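Local coordinates for cell division control protein 45 cdc45 putative (PDB 6CC2) that probably acts in chromosomal DNA replication as the Cdc45 component of the Cdc45-MCM-GINS (CMG) replicative helicase of Entamoeba histolytica, at residues A[28-33]-A[82-87]; A[59-64]-A[515-520]; A[259-264]-A[398-403]; A[359-364]-A[391-396]. One frame throughout, in Å; residues are numbered along the deposited sequence. Where two conformers were deposited one is given.

Contact 1: residues A[28-33]-A[82-87]; sequences YVSPTV and FIDCAG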
loop_
_atom_site.group_PDB
_atom_site.type_symbol
_atom_site.label_atom_id
_atom_site.label_comp_id
_atom_site.label_asym_id
_atom_site.label_seq_id
_atom_site.Cartn_x
_atom_site.Cartn_y
_atom_site.Cartn_z
ATOM N N TYR A 28 4.195 -6.202 -15.867
ATOM C CA TYR A 28 2.861 -6.207 -15.276
ATOM C C TYR A 28 2.980 -5.765 -13.816
ATOM O O TYR A 28 3.698 -6.379 -13.031
ATOM C CB TYR A 28 2.255 -7.609 -15.373
ATOM C CG TYR A 28 1.986 -8.110 -16.772
ATOM C CD1 TYR A 28 3.021 -8.309 -17.680
ATOM C CD2 TYR A 28 0.702 -8.400 -17.186
ATOM C CE1 TYR A 28 2.770 -8.759 -18.967
ATOM C CE2 TYR A 28 0.433 -8.870 -18.460
ATOM C CZ TYR A 28 1.475 -9.041 -19.350
ATOM O OH TYR A 28 1.201 -9.501 -20.614
ATOM N N VAL A 29 2.272 -4.694 -13.465
ATOM C CA VAL A 29 2.481 -3.999 -12.209
ATOM C C VAL A 29 1.190 -4.062 -11.410
ATOM O O VAL A 29 0.166 -3.539 -11.851
ATOM C CB VAL A 29 2.904 -2.548 -12.436
ATOM C CG1 VAL A 29 3.239 -1.885 -11.110
ATOM C CG2 VAL A 29 4.081 -2.477 -13.392
ATOM N N SER A 30 1.245 -4.702 -10.276
ATOM C CA SER A 30 0.107 -4.712 -9.356
ATOM C C SER A 30 0.043 -3.401 -8.563
ATOM O O SER A 30 1.016 -2.651 -8.506
ATOM C CB SER A 30 0.218 -5.921 -8.455
ATOM O OG SER A 30 1.339 -5.821 -7.615
ATOM N N PRO A 31 -1.111 -3.096 -7.947
ATOM C CA PRO A 31 -1.341 -1.723 -7.432
ATOM C C PRO A 31 -0.784 -1.462 -6.037
ATOM O O PRO A 31 -1.510 -1.263 -5.058
ATOM C CB PRO A 31 -2.866 -1.598 -7.454
ATOM C CG PRO A 31 -3.411 -2.909 -7.960
ATOM C CD PRO A 31 -2.338 -3.917 -7.912
ATOM N N THR A 32 0.544 -1.451 -5.923
ATOM C CA THR A 32 1.207 -1.003 -4.696
ATOM C C THR A 32 2.282 0.007 -5.060
ATOM O O THR A 32 2.818 -0.017 -6.165
ATOM C CB THR A 32 1.848 -2.178 -3.922
ATOM O OG1 THR A 32 3.012 -2.638 -4.568
ATOM C CG2 THR A 32 0.840 -3.346 -3.754
ATOM N N VAL A 33 2.588 0.901 -4.127
ATOM C CA VAL A 33 3.655 1.869 -4.376
ATOM C C VAL A 33 4.978 1.146 -4.552
ATOM O O VAL A 33 5.812 1.539 -5.377
ATOM C CB VAL A 33 3.716 2.893 -3.230
ATOM C CG1 VAL A 33 4.938 3.798 -3.406
ATOM C CG2 VAL A 33 2.429 3.722 -3.180
ATOM N N PHE A 82 6.433 -9.934 -13.880
ATOM C CA PHE A 82 5.273 -9.792 -13.013
ATOM C C PHE A 82 5.773 -9.210 -11.698
ATOM O O PHE A 82 6.647 -9.804 -11.040
ATOM C CB PHE A 82 4.590 -11.139 -12.796
ATOM C CG PHE A 82 4.081 -11.783 -14.068
ATOM C CD1 PHE A 82 3.527 -11.020 -15.084
ATOM C CD2 PHE A 82 4.171 -13.145 -14.243
ATOM C CE1 PHE A 82 3.054 -11.608 -16.249
ATOM C CE2 PHE A 82 3.696 -13.745 -15.406
ATOM C CZ PHE A 82 3.134 -12.970 -16.415
ATOM N N ILE A 83 5.254 -8.035 -11.335
ATOM C CA ILE A 83 5.751 -7.281 -10.181
ATOM C C ILE A 83 4.705 -7.278 -9.067
ATOM O O ILE A 83 3.599 -6.750 -9.235
ATOM C CB ILE A 83 6.136 -5.849 -10.592
ATOM C CG1 ILE A 83 7.247 -5.893 -11.646
ATOM C CG2 ILE A 83 6.560 -5.032 -9.377
ATOM C CD1 ILE A 83 7.619 -4.532 -12.216
ATOM N N ASP A 84 5.102 -7.845 -7.920
ATOM C CA ASP A 84 4.304 -7.925 -6.676
ATOM C C ASP A 84 3.025 -8.726 -6.876
ATOM O O ASP A 84 2.053 -8.563 -6.158
ATOM C CB ASP A 84 4.014 -6.545 -6.076
ATOM C CG ASP A 84 4.263 -6.501 -4.548
ATOM O OD1 ASP A 84 4.748 -7.509 -3.980
ATOM O OD2 ASP A 84 3.987 -5.455 -3.909
ATOM N N CYS A 85 3.036 -9.632 -7.848
ATOM C CA CYS A 85 1.978 -10.605 -8.039
ATOM C C CYS A 85 2.573 -11.821 -8.741
ATOM O O CYS A 85 3.721 -11.790 -9.197
ATOM C CB CYS A 85 0.820 -10.029 -8.855
ATOM S SG CYS A 85 1.264 -9.496 -10.533
ATOM N N ALA A 86 1.785 -12.895 -8.776
ATOM C CA ALA A 86 2.015 -14.113 -9.536
ATOM C C ALA A 86 2.936 -15.115 -8.861
ATOM O O ALA A 86 2.882 -16.307 -9.176
ATOM C CB ALA A 86 2.592 -13.799 -10.920
ATOM N N GLY A 87 3.783 -14.673 -7.931
ATOM C CA GLY A 87 4.737 -15.598 -7.331
ATOM C C GLY A 87 4.093 -16.723 -6.540
ATOM O O GLY A 87 4.646 -17.818 -6.456
#

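Contact 2: residues A[59-64]-A[515-520]; sequences NNYETL and KSFDSF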
loop_
_atom_site.group_PDB
_atom_site.type_symbol
_atom_site.label_atom_id
_atom_site.label_comp_id
_atom_site.label_asym_id
_atom_site.label_seq_id
_atom_site.Cartn_x
_atom_site.Cartn_y
_atom_site.Cartn_z
ATOM N N ASN A 59 -4.974 -5.138 -12.131
ATOM C CA ASN A 59 -5.735 -5.050 -10.893
ATOM C C ASN A 59 -6.160 -6.409 -10.341
ATOM O O ASN A 59 -6.598 -6.471 -9.190
ATOM C CB ASN A 59 -6.985 -4.175 -11.117
ATOM C CG ASN A 59 -7.856 -4.651 -12.287
ATOM O OD1 ASN A 59 -7.359 -5.086 -13.339
ATOM N ND2 ASN A 59 -9.173 -4.539 -12.119
ATOM N N ASN A 60 -6.054 -7.477 -11.133
ATOM C CA ASN A 60 -6.410 -8.827 -10.703
ATOM C C ASN A 60 -5.808 -9.806 -11.701
ATOM O O ASN A 60 -5.255 -9.409 -12.733
ATOM C CB ASN A 60 -7.926 -8.983 -10.573
ATOM C CG ASN A 60 -8.653 -8.657 -11.856
ATOM O OD1 ASN A 60 -8.386 -9.262 -12.918
ATOM N ND2 ASN A 60 -9.605 -7.713 -11.782
ATOM N N TYR A 61 -5.933 -11.104 -11.400
ATOM C CA TYR A 61 -5.308 -12.095 -12.264
ATOM C C TYR A 61 -6.083 -12.339 -13.548
ATOM O O TYR A 61 -5.498 -12.825 -14.536
ATOM C CB TYR A 61 -5.101 -13.411 -11.517
ATOM C CG TYR A 61 -3.988 -13.337 -10.515
ATOM C CD1 TYR A 61 -2.690 -13.075 -10.914
ATOM C CD2 TYR A 61 -4.222 -13.531 -9.169
ATOM C CE1 TYR A 61 -1.660 -12.995 -10.008
ATOM C CE2 TYR A 61 -3.198 -13.463 -8.241
ATOM C CZ TYR A 61 -1.905 -13.201 -8.670
ATOM O OH TYR A 61 -0.878 -13.095 -7.770
ATOM N N GLU A 62 -7.378 -12.022 -13.572
ATOM C CA GLU A 62 -8.134 -12.127 -14.809
ATOM C C GLU A 62 -7.586 -11.163 -15.850
ATOM O O GLU A 62 -7.436 -11.522 -17.028
ATOM C CB GLU A 62 -9.615 -11.849 -14.550
ATOM C CG GLU A 62 -10.244 -12.721 -13.481
ATOM C CD GLU A 62 -11.734 -12.462 -13.334
ATOM O OE1 GLU A 62 -12.373 -12.068 -14.335
ATOM O OE2 GLU A 62 -12.263 -12.647 -12.217
ATOM N N THR A 63 -7.330 -9.916 -15.445
ATOM C CA THR A 63 -6.761 -8.928 -16.354
ATOM C C THR A 63 -5.369 -9.349 -16.813
ATOM O O THR A 63 -5.054 -9.314 -18.019
ATOM C CB THR A 63 -6.704 -7.562 -15.668
ATOM O OG1 THR A 63 -8.039 -7.123 -15.404
ATOM C CG2 THR A 63 -5.995 -6.533 -16.551
ATOM N N LEU A 64 -4.530 -9.757 -15.860
ATOM C CA LEU A 64 -3.200 -10.246 -16.198
ATOM C C LEU A 64 -3.291 -11.330 -17.266
ATOM O O LEU A 64 -2.601 -11.269 -18.289
ATOM C CB LEU A 64 -2.502 -10.760 -14.933
ATOM C CG LEU A 64 -1.034 -11.170 -15.129
ATOM C CD1 LEU A 64 -0.234 -11.008 -13.838
ATOM C CD2 LEU A 64 -0.912 -12.597 -15.618
ATOM N N LYS A 515 -13.266 -6.835 -8.932
ATOM C CA LYS A 515 -12.422 -7.552 -7.995
ATOM C C LYS A 515 -10.999 -7.056 -8.168
ATOM O O LYS A 515 -10.574 -6.693 -9.267
ATOM C CB LYS A 515 -12.503 -9.071 -8.192
ATOM C CG LYS A 515 -11.785 -9.625 -9.393
ATOM C CD LYS A 515 -11.768 -11.159 -9.366
ATOM C CE LYS A 515 -10.928 -11.697 -8.207
ATOM N NZ LYS A 515 -10.836 -13.186 -8.211
ATOM N N SER A 516 -10.291 -7.012 -7.062
ATOM C CA SER A 516 -8.875 -6.700 -7.056
ATOM C C SER A 516 -8.139 -7.903 -6.478
ATOM O O SER A 516 -8.715 -8.971 -6.275
ATOM C CB SER A 516 -8.610 -5.431 -6.254
ATOM O OG SER A 516 -8.715 -5.715 -4.883
ATOM N N PHE A 517 -6.871 -7.715 -6.159
ATOM C CA PHE A 517 -6.123 -8.785 -5.498
ATOM C C PHE A 517 -6.542 -8.964 -4.027
ATOM O O PHE A 517 -6.226 -10.003 -3.444
ATOM C CB PHE A 517 -4.628 -8.505 -5.579
ATOM C CG PHE A 517 -4.082 -8.575 -6.964
ATOM C CD1 PHE A 517 -3.874 -9.806 -7.600
ATOM C CD2 PHE A 517 -3.755 -7.419 -7.670
ATOM C CE1 PHE A 517 -3.379 -9.875 -8.860
ATOM C CE2 PHE A 517 -3.250 -7.492 -8.955
ATOM C CZ PHE A 517 -3.058 -8.715 -9.559
ATOM N N ASP A 518 -7.209 -7.972 -3.407
ATOM C CA ASP A 518 -7.609 -8.122 -2.009
ATOM C C ASP A 518 -9.034 -7.648 -1.700
ATOM O O ASP A 518 -9.369 -7.450 -0.514
ATOM C CB ASP A 518 -6.635 -7.356 -1.083
ATOM C CG ASP A 518 -6.511 -5.886 -1.453
ATOM O OD1 ASP A 518 -7.400 -5.359 -2.157
ATOM O OD2 ASP A 518 -5.517 -5.254 -1.058
ATOM N N SER A 519 -9.884 -7.477 -2.706
ATOM C CA SER A 519 -11.208 -6.956 -2.453
ATOM C C SER A 519 -12.156 -7.381 -3.564
ATOM O O SER A 519 -11.741 -7.727 -4.670
ATOM C CB SER A 519 -11.183 -5.428 -2.339
ATOM O OG SER A 519 -10.881 -4.841 -3.599
ATOM N N PHE A 520 -13.440 -7.285 -3.259
ATOM C CA PHE A 520 -14.514 -7.645 -4.169
ATOM C C PHE A 520 -15.660 -6.653 -3.995
ATOM O O PHE A 520 -15.885 -6.131 -2.906
ATOM C CB PHE A 520 -15.073 -9.060 -3.891
ATOM C CG PHE A 520 -14.027 -10.108 -3.767
ATOM C CD1 PHE A 520 -13.346 -10.284 -2.577
ATOM C CD2 PHE A 520 -13.714 -10.934 -4.852
ATOM C CE1 PHE A 520 -12.365 -11.253 -2.460
ATOM C CE2 PHE A 520 -12.744 -11.908 -4.732
ATOM C CZ PHE A 520 -12.063 -12.062 -3.532
#

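Contact 3: residues A[259-264]-A[398-403]; sequences LMLLRH and AKCIES. With EDO (1,2-ethanediol), chain K.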
loop_
_atom_site.group_PDB
_atom_site.type_symbol
_atom_site.label_atom_id
_atom_site.label_comp_id
_atom_site.label_asym_id
_atom_site.label_seq_id
_atom_site.Cartn_x
_atom_site.Cartn_y
_atom_site.Cartn_z
ATOM N N LEU A 259 4.106 10.435 12.876
ATOM C CA LEU A 259 2.703 10.835 12.715
ATOM C C LEU A 259 2.476 11.179 11.248
ATOM O O LEU A 259 3.319 11.815 10.603
ATOM C CB LEU A 259 2.368 12.026 13.600
ATOM C CG LEU A 259 2.460 11.790 15.108
ATOM C CD1 LEU A 259 2.168 13.092 15.835
ATOM C CD2 LEU A 259 1.480 10.697 15.550
HETATM N N MSE A 260 1.354 10.725 10.718
HETATM C CA MSE A 260 1.091 10.822 9.280
HETATM C C MSE A 260 1.145 12.235 8.747
HETATM O O MSE A 260 0.342 13.105 9.158
HETATM C CB MSE A 260 -0.329 10.226 8.982
HETATM C CG MSE A 260 -0.761 10.453 7.557
HETATM SE SE MSE A 260 -2.490 9.574 7.212
HETATM C CE MSE A 260 -3.548 10.237 8.638
ATOM N N LEU A 261 2.093 12.489 7.840
ATOM C CA LEU A 261 2.228 13.751 7.128
ATOM C C LEU A 261 2.349 14.963 8.054
ATOM O O LEU A 261 2.005 16.071 7.668
ATOM C CB LEU A 261 1.059 13.948 6.150
ATOM C CG LEU A 261 1.081 13.001 4.955
ATOM C CD1 LEU A 261 -0.163 13.246 4.090
ATOM C CD2 LEU A 261 2.323 13.185 4.117
ATOM N N LEU A 262 2.882 14.758 9.262
ATOM C CA LEU A 262 2.956 15.824 10.255
ATOM C C LEU A 262 3.548 17.116 9.686
ATOM O O LEU A 262 2.982 18.192 9.861
ATOM C CB LEU A 262 3.772 15.334 11.448
ATOM C CG LEU A 262 4.022 16.322 12.605
ATOM C CD1 LEU A 262 2.706 16.739 13.227
ATOM C CD2 LEU A 262 4.961 15.738 13.648
ATOM N N ARG A 263 4.712 17.042 9.041
ATOM C CA ARG A 263 5.355 18.244 8.541
ATOM C C ARG A 263 4.523 18.952 7.487
ATOM O O ARG A 263 4.721 20.142 7.255
ATOM C CB ARG A 263 6.741 17.904 7.991
ATOM C CG ARG A 263 7.791 17.656 9.060
ATOM C CD ARG A 263 9.159 17.297 8.443
ATOM N NE ARG A 263 9.045 16.034 7.708
ATOM C CZ ARG A 263 9.069 14.838 8.284
ATOM N NH1 ARG A 263 9.249 14.710 9.591
ATOM N NH2 ARG A 263 8.920 13.757 7.539
ATOM N N HIS A 264 3.579 18.254 6.864
ATOM C CA HIS A 264 2.762 18.797 5.780
ATOM C C HIS A 264 1.317 19.000 6.214
ATOM O O HIS A 264 0.414 19.162 5.379
ATOM C CB HIS A 264 2.885 17.857 4.584
ATOM C CG HIS A 264 4.302 17.464 4.338
ATOM N ND1 HIS A 264 5.242 18.352 3.851
ATOM C CD2 HIS A 264 4.972 16.319 4.604
ATOM C CE1 HIS A 264 6.420 17.747 3.805
ATOM N NE2 HIS A 264 6.284 16.529 4.283
ATOM N N ALA A 398 -2.435 16.679 -0.238
ATOM C CA ALA A 398 -3.805 17.174 -0.079
ATOM C C ALA A 398 -4.820 16.052 -0.238
ATOM O O ALA A 398 -5.804 15.982 0.524
ATOM C CB ALA A 398 -4.087 18.284 -1.089
ATOM N N LYS A 399 -4.615 15.177 -1.232
ATOM C CA LYS A 399 -5.553 14.081 -1.439
ATOM C C LYS A 399 -5.557 13.142 -0.235
ATOM O O LYS A 399 -6.628 12.708 0.229
ATOM C CB LYS A 399 -5.206 13.305 -2.705
ATOM C CG LYS A 399 -6.230 12.240 -3.075
ATOM C CD LYS A 399 -5.851 11.527 -4.398
ATOM C CE LYS A 399 -6.874 10.452 -4.755
ATOM N NZ LYS A 399 -6.512 9.741 -6.025
ATOM N N CYS A 400 -4.369 12.836 0.293
ATOM C CA CYS A 400 -4.269 11.970 1.460
ATOM C C CYS A 400 -4.954 12.598 2.668
ATOM O O CYS A 400 -5.665 11.924 3.414
ATOM C CB CYS A 400 -2.777 11.695 1.748
ATOM S SG CYS A 400 -2.490 10.528 3.044
ATOM N N ILE A 401 -4.708 13.885 2.898
ATOM C CA ILE A 401 -5.294 14.569 4.041
ATOM C C ILE A 401 -6.815 14.592 3.931
ATOM O O ILE A 401 -7.531 14.266 4.882
ATOM C CB ILE A 401 -4.716 15.988 4.158
ATOM C CG1 ILE A 401 -3.288 15.915 4.729
ATOM C CG2 ILE A 401 -5.611 16.863 5.017
ATOM C CD1 ILE A 401 -2.523 17.225 4.638
ATOM N N GLU A 402 -7.327 14.980 2.768
ATOM C CA GLU A 402 -8.768 15.047 2.583
ATOM C C GLU A 402 -9.422 13.676 2.760
ATOM O O GLU A 402 -10.460 13.564 3.431
ATOM C CB GLU A 402 -9.096 15.613 1.199
ATOM C CG GLU A 402 -10.588 15.738 0.934
ATOM C CD GLU A 402 -10.895 16.350 -0.417
ATOM O OE1 GLU A 402 -9.941 16.646 -1.167
ATOM O OE2 GLU A 402 -12.091 16.535 -0.730
ATOM N N SER A 403 -8.837 12.633 2.164
ATOM C CA SER A 403 -9.424 11.300 2.274
ATOM C C SER A 403 -9.456 10.845 3.725
ATOM O O SER A 403 -10.467 10.328 4.204
ATOM C CB SER A 403 -8.650 10.305 1.410
ATOM O OG SER A 403 -8.748 10.639 0.028
HETATM C C1 EDO K . 9.033 15.486 14.006
HETATM O O1 EDO K . 10.156 16.034 14.706
HETATM C C2 EDO K . 8.781 16.301 12.741
HETATM O O2 EDO K . 9.975 16.355 11.952
#

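Contact 4: residues A[359-364]-A[391-396]; sequences HAIGSI and EPYDFG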
loop_
_atom_site.group_PDB
_atom_site.type_symbol
_atom_site.label_atom_id
_atom_site.label_comp_id
_atom_site.label_asym_id
_atom_site.label_seq_id
_atom_site.Cartn_x
_atom_site.Cartn_y
_atom_site.Cartn_z
ATOM N N HIS A 359 2.986 8.020 1.446
ATOM C CA HIS A 359 1.588 8.392 1.698
ATOM C C HIS A 359 1.017 9.132 0.490
ATOM O O HIS A 359 -0.115 8.869 0.061
ATOM C CB HIS A 359 1.469 9.267 2.955
ATOM C CG HIS A 359 1.571 8.519 4.236
ATOM N ND1 HIS A 359 0.701 7.507 4.585
ATOM C CD2 HIS A 359 2.409 8.682 5.290
ATOM C CE1 HIS A 359 1.018 7.054 5.786
ATOM N NE2 HIS A 359 2.046 7.752 6.241
ATOM N N ALA A 360 1.780 10.068 -0.059
ATOM C CA ALA A 360 1.295 10.894 -1.150
ATOM C C ALA A 360 1.044 10.050 -2.387
ATOM O O ALA A 360 0.001 10.169 -3.031
ATOM C CB ALA A 360 2.306 11.996 -1.475
ATOM N N ILE A 361 2.018 9.201 -2.751
ATOM C CA ILE A 361 1.864 8.361 -3.940
ATOM C C ILE A 361 0.762 7.336 -3.723
ATOM O O ILE A 361 -0.038 7.066 -4.635
ATOM C CB ILE A 361 3.209 7.695 -4.293
ATOM C CG1 ILE A 361 4.265 8.772 -4.570
ATOM C CG2 ILE A 361 3.058 6.754 -5.501
ATOM C CD1 ILE A 361 5.697 8.256 -4.582
ATOM N N GLY A 362 0.694 6.748 -2.518
ATOM C CA GLY A 362 -0.364 5.798 -2.230
ATOM C C GLY A 362 -1.740 6.418 -2.403
ATOM O O GLY A 362 -2.663 5.780 -2.919
ATOM N N SER A 363 -1.878 7.682 -2.016
ATOM C CA SER A 363 -3.136 8.382 -2.215
ATOM C C SER A 363 -3.406 8.650 -3.687
ATOM O O SER A 363 -4.534 8.476 -4.159
ATOM C CB SER A 363 -3.128 9.690 -1.415
ATOM O OG SER A 363 -4.340 10.414 -1.602
ATOM N N ILE A 364 -2.382 9.065 -4.436
ATOM C CA ILE A 364 -2.593 9.330 -5.868
ATOM C C ILE A 364 -3.111 8.081 -6.584
ATOM O O ILE A 364 -3.988 8.167 -7.456
ATOM C CB ILE A 364 -1.292 9.844 -6.514
ATOM C CG1 ILE A 364 -0.950 11.237 -6.034
ATOM C CG2 ILE A 364 -1.399 9.812 -8.049
ATOM C CD1 ILE A 364 -2.008 12.267 -6.275
ATOM N N GLU A 391 7.153 20.578 -5.212
ATOM C CA GLU A 391 5.800 21.067 -5.435
ATOM C C GLU A 391 4.820 19.996 -5.894
ATOM O O GLU A 391 3.662 20.031 -5.444
ATOM C CB GLU A 391 5.845 22.214 -6.456
ATOM C CG GLU A 391 6.484 23.506 -5.940
ATOM C CD GLU A 391 8.007 23.459 -5.836
ATOM O OE1 GLU A 391 8.655 22.560 -6.416
ATOM O OE2 GLU A 391 8.571 24.353 -5.169
ATOM N N PRO A 392 5.187 19.038 -6.751
ATOM C CA PRO A 392 4.198 18.029 -7.151
ATOM C C PRO A 392 3.609 17.266 -5.977
ATOM O O PRO A 392 2.467 16.793 -6.055
ATOM C CB PRO A 392 5.000 17.112 -8.090
ATOM C CG PRO A 392 6.053 18.039 -8.682
ATOM C CD PRO A 392 6.437 18.945 -7.540
ATOM N N TYR A 393 4.376 17.076 -4.902
ATOM C CA TYR A 393 3.885 16.291 -3.781
ATOM C C TYR A 393 2.725 16.965 -3.064
ATOM O O TYR A 393 1.964 16.282 -2.374
ATOM C CB TYR A 393 5.015 16.019 -2.783
ATOM C CG TYR A 393 5.889 14.847 -3.215
ATOM C CD1 TYR A 393 5.492 13.544 -2.970
ATOM C CD2 TYR A 393 7.092 15.060 -3.875
ATOM C CE1 TYR A 393 6.260 12.476 -3.362
ATOM C CE2 TYR A 393 7.867 14.006 -4.292
ATOM C CZ TYR A 393 7.448 12.709 -4.029
ATOM O OH TYR A 393 8.221 11.655 -4.435
ATOM N N ASP A 394 2.543 18.271 -3.252
ATOM C CA ASP A 394 1.451 18.958 -2.555
ATOM C C ASP A 394 0.100 18.350 -2.902
ATOM O O ASP A 394 -0.763 18.212 -2.022
ATOM C CB ASP A 394 1.465 20.448 -2.885
ATOM C CG ASP A 394 2.592 21.178 -2.193
ATOM O OD1 ASP A 394 3.137 20.625 -1.214
ATOM O OD2 ASP A 394 2.925 22.301 -2.625
ATOM N N PHE A 395 -0.107 17.991 -4.172
ATOM C CA PHE A 395 -1.379 17.401 -4.585
ATOM C C PHE A 395 -1.610 16.063 -3.884
ATOM O O PHE A 395 -2.732 15.767 -3.452
ATOM C CB PHE A 395 -1.396 17.225 -6.104
ATOM C CG PHE A 395 -2.705 16.714 -6.644
ATOM C CD1 PHE A 395 -3.790 17.564 -6.791
ATOM C CD2 PHE A 395 -2.847 15.388 -7.005
ATOM C CE1 PHE A 395 -4.991 17.095 -7.287
ATOM C CE2 PHE A 395 -4.048 14.913 -7.499
ATOM C CZ PHE A 395 -5.118 15.767 -7.641
ATOM N N GLY A 396 -0.565 15.244 -3.772
ATOM C CA GLY A 396 -0.690 13.977 -3.061
ATOM C C GLY A 396 -0.941 14.162 -1.578
ATOM O O GLY A 396 -1.763 13.455 -0.998
#

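Contact 1: residues A[28-33]-A[82-87]
Y28 and F82, and V29 and I83, pair as parallel neighbours at the ends of two strands, with CA-CA spacings of 4.9 Å and 5.1 Å. The evidence for the pairing is the backbone bond from I83 N to Y28 O (2.8 Å) and the longer one from S30 N to I83 O (3.3 Å). I83 O accepts a second bond from S30 OG at 2.9 Å. Chi1 of 66° sets OG between the backbone N and the carbonyl carbon, within reach of I83 O, which it meets in the carbonyl plane, on a lone pair. One main-chain oxygen is therefore gripped by two donors of the same serine, just where the strand pairing ends.

Beside this, Y28 and F82 make a T-shaped stack. The F82 rim atom CE1 lies 3.6 Å from Y28 CD1, over one face of the tyrosine ring and displaced toward its rim; the ring planes stand at 82°. Past the strands, T32 OG1 donates at 3.1 Å to D84 OD2, which receives it on its anti lone pair, the one away from OD1.

The second shell fixes these groups. T32 OG1 also accepts from A35 N and so caps helix 33-48, while D84 OD1 is bonded to S108 OG and lies close to D107. Strands 24-29 and 77-83 are inner strands of a parallel sheet, as in the DHH-type domain of RecJ relatives. Helix 61-71 covers the Y28 face through L64, V67 and F68, whereas helix 33-48 packs on V29 and I83.

Contact 2: residues A[59-64]-A[515-520]
F517 is the tightly packed part, wedged against both N60 and Y61. Its rim atom CE1 sits over the centre of the Y61 ring, 3.6 Å from Y61 CZ, in a T-shaped stack with planes at 82°. One face of the same phenylalanine receives N60 CA in a CH-pi contact, 3.8 Å from the ring centroid and 20° off the normal. N59 O adds a CA-H...O contact to S516 CA at 3.1 Å. Nearby, N60 ND2 donates to K515 O (2.9 Å, 164°), with the oxygen near the amide plane of N60 although the donor stands above the carbonyl plane. The other end of that amide, N60 OD1, accepts from T63 N at 2.8 Å. A single side chain thus caps helix 61-71 and docks it on K515.

The solvent side is looser. E62 OE2 touches the aliphatic K515 CD at 3.3 Å, yet remains 4.3 Å from K515 NZ, beyond a salt bridge, so the charges probably attract only at a distance.

S516 OG accepts from D518 N in an ST turn, and S516 N bonds to S519 O. The segment 515-520 is thus the tip of a beta-hairpin joining strands 514-515 and 519-525, set against an asparagine-capped helix N terminus.

Contact 3: residues A[259-264]-A[398-403]
A type II beta turn from L259 to L262 presents M260 and L261 to C400 and I401 on helix 393-417, making a loop-on-helix contact. L261 occupies the third turn position with positive phi (56°), and the closing bond runs from L262 N to L259 O. A further bond, H264 N to L261 O at 2.8 Å, coils the chain directly into a short 3-10 segment.

L261 carries most of the contact. Its CG lies anti to the carbonyl carbon and CD1 continues in an extended line (chi2 177°), which brings that one methyl 3.7 Å from C400 SG. The same CD1 touches C400 CB and, less closely, I401 CG1. C400 SG, anti to its backbone N (chi1 -174°), is the atom that meets both L261 and M260. M260, present as selenomethionine, stays at the margin, with SE 4.3 Å from C400 SG. Farther along, I401 CD1 packs on the main-chain H264 O at 3.6 Å. No hydrogen bond crosses between the segments; the modest buried surface, 185 Å², is held by dispersion.

Bonds leading elsewhere also hold the loop. M260 O accepts from S270 OG in helix 267-273. R263 forms salt bridges with D356 and D256 and donates through NE to S351 O; its NH1 also meets O2 of a 1,2-ethanediol, probably from the crystallisation liquor, at 3.0 Å in the guanidinium plane. The H264 ring has R263 CB over the centre of one face and stacks with F397. This is plain apolar docking of a turn between strand 251-257 and helix 267-273 onto the side of a long helix.

Contact 4: residues A[359-364]-A[391-396]
Backbone packing comes first: A360 and G396 bring their CA atoms within 4.1 Å, a very close approach for two helices. G396 has no side chain, and the position where a CB would point faces A360 CB. A360 O accordingly lies 3.9 Å from G396 CA.

Apolar side chains extend the contact on both flanks. A360 CB meets the edge of the Y393 ring, in its plane, at 3.8 Å from CD1. I361 CG1 approaches the same ring more loosely, 4.4 Å from Y393 CE1. On the other flank I364 CD1, turned by chi2 of -57°, presses on the edge of F395 at 3.3 Å from CD2, a tight carbon-carbon distance; the two side chains cross at about a right angle. Such small-residue helix packing, alanine against glycine with larger groups beside them, here sets the C-terminal end of helix 354-364 against the first turn of helix 393-417. Helix 374-385, from the intervening chain, covers I361 and Y393 through L384.

No hydrogen bond joins the two segments; S363 approaches G396 O only with CB and OG, both at 4.0 Å. K399 NZ, one turn farther along, reaches S363 O and I364 O through weak hydrogen bonds.

Overall arrangement
From the N terminus, contact 1 closes a loop of 48 residues between strands 24-29 and 77-83. Segment 59-64 leaves from inside that loop and meets 515-520 only 450 residues later, so contacts 1 and 2 cross; they also touch, Y61 OH to A86 N and F517 on S30 and P31. Contact 2 therefore ties the N-terminal parallel sheet to the hairpin of the C-terminal mixed sheet. Contacts 3 and 4 both nest within its long loop, and contact 4 within contact 3, sharing helix 393-417 with centres 9 Å apart. V33 packs on G362 and I361, linking contact 1 to contact 4, while contact 3 stays about 10 Å from contact 1 at the nearest atoms.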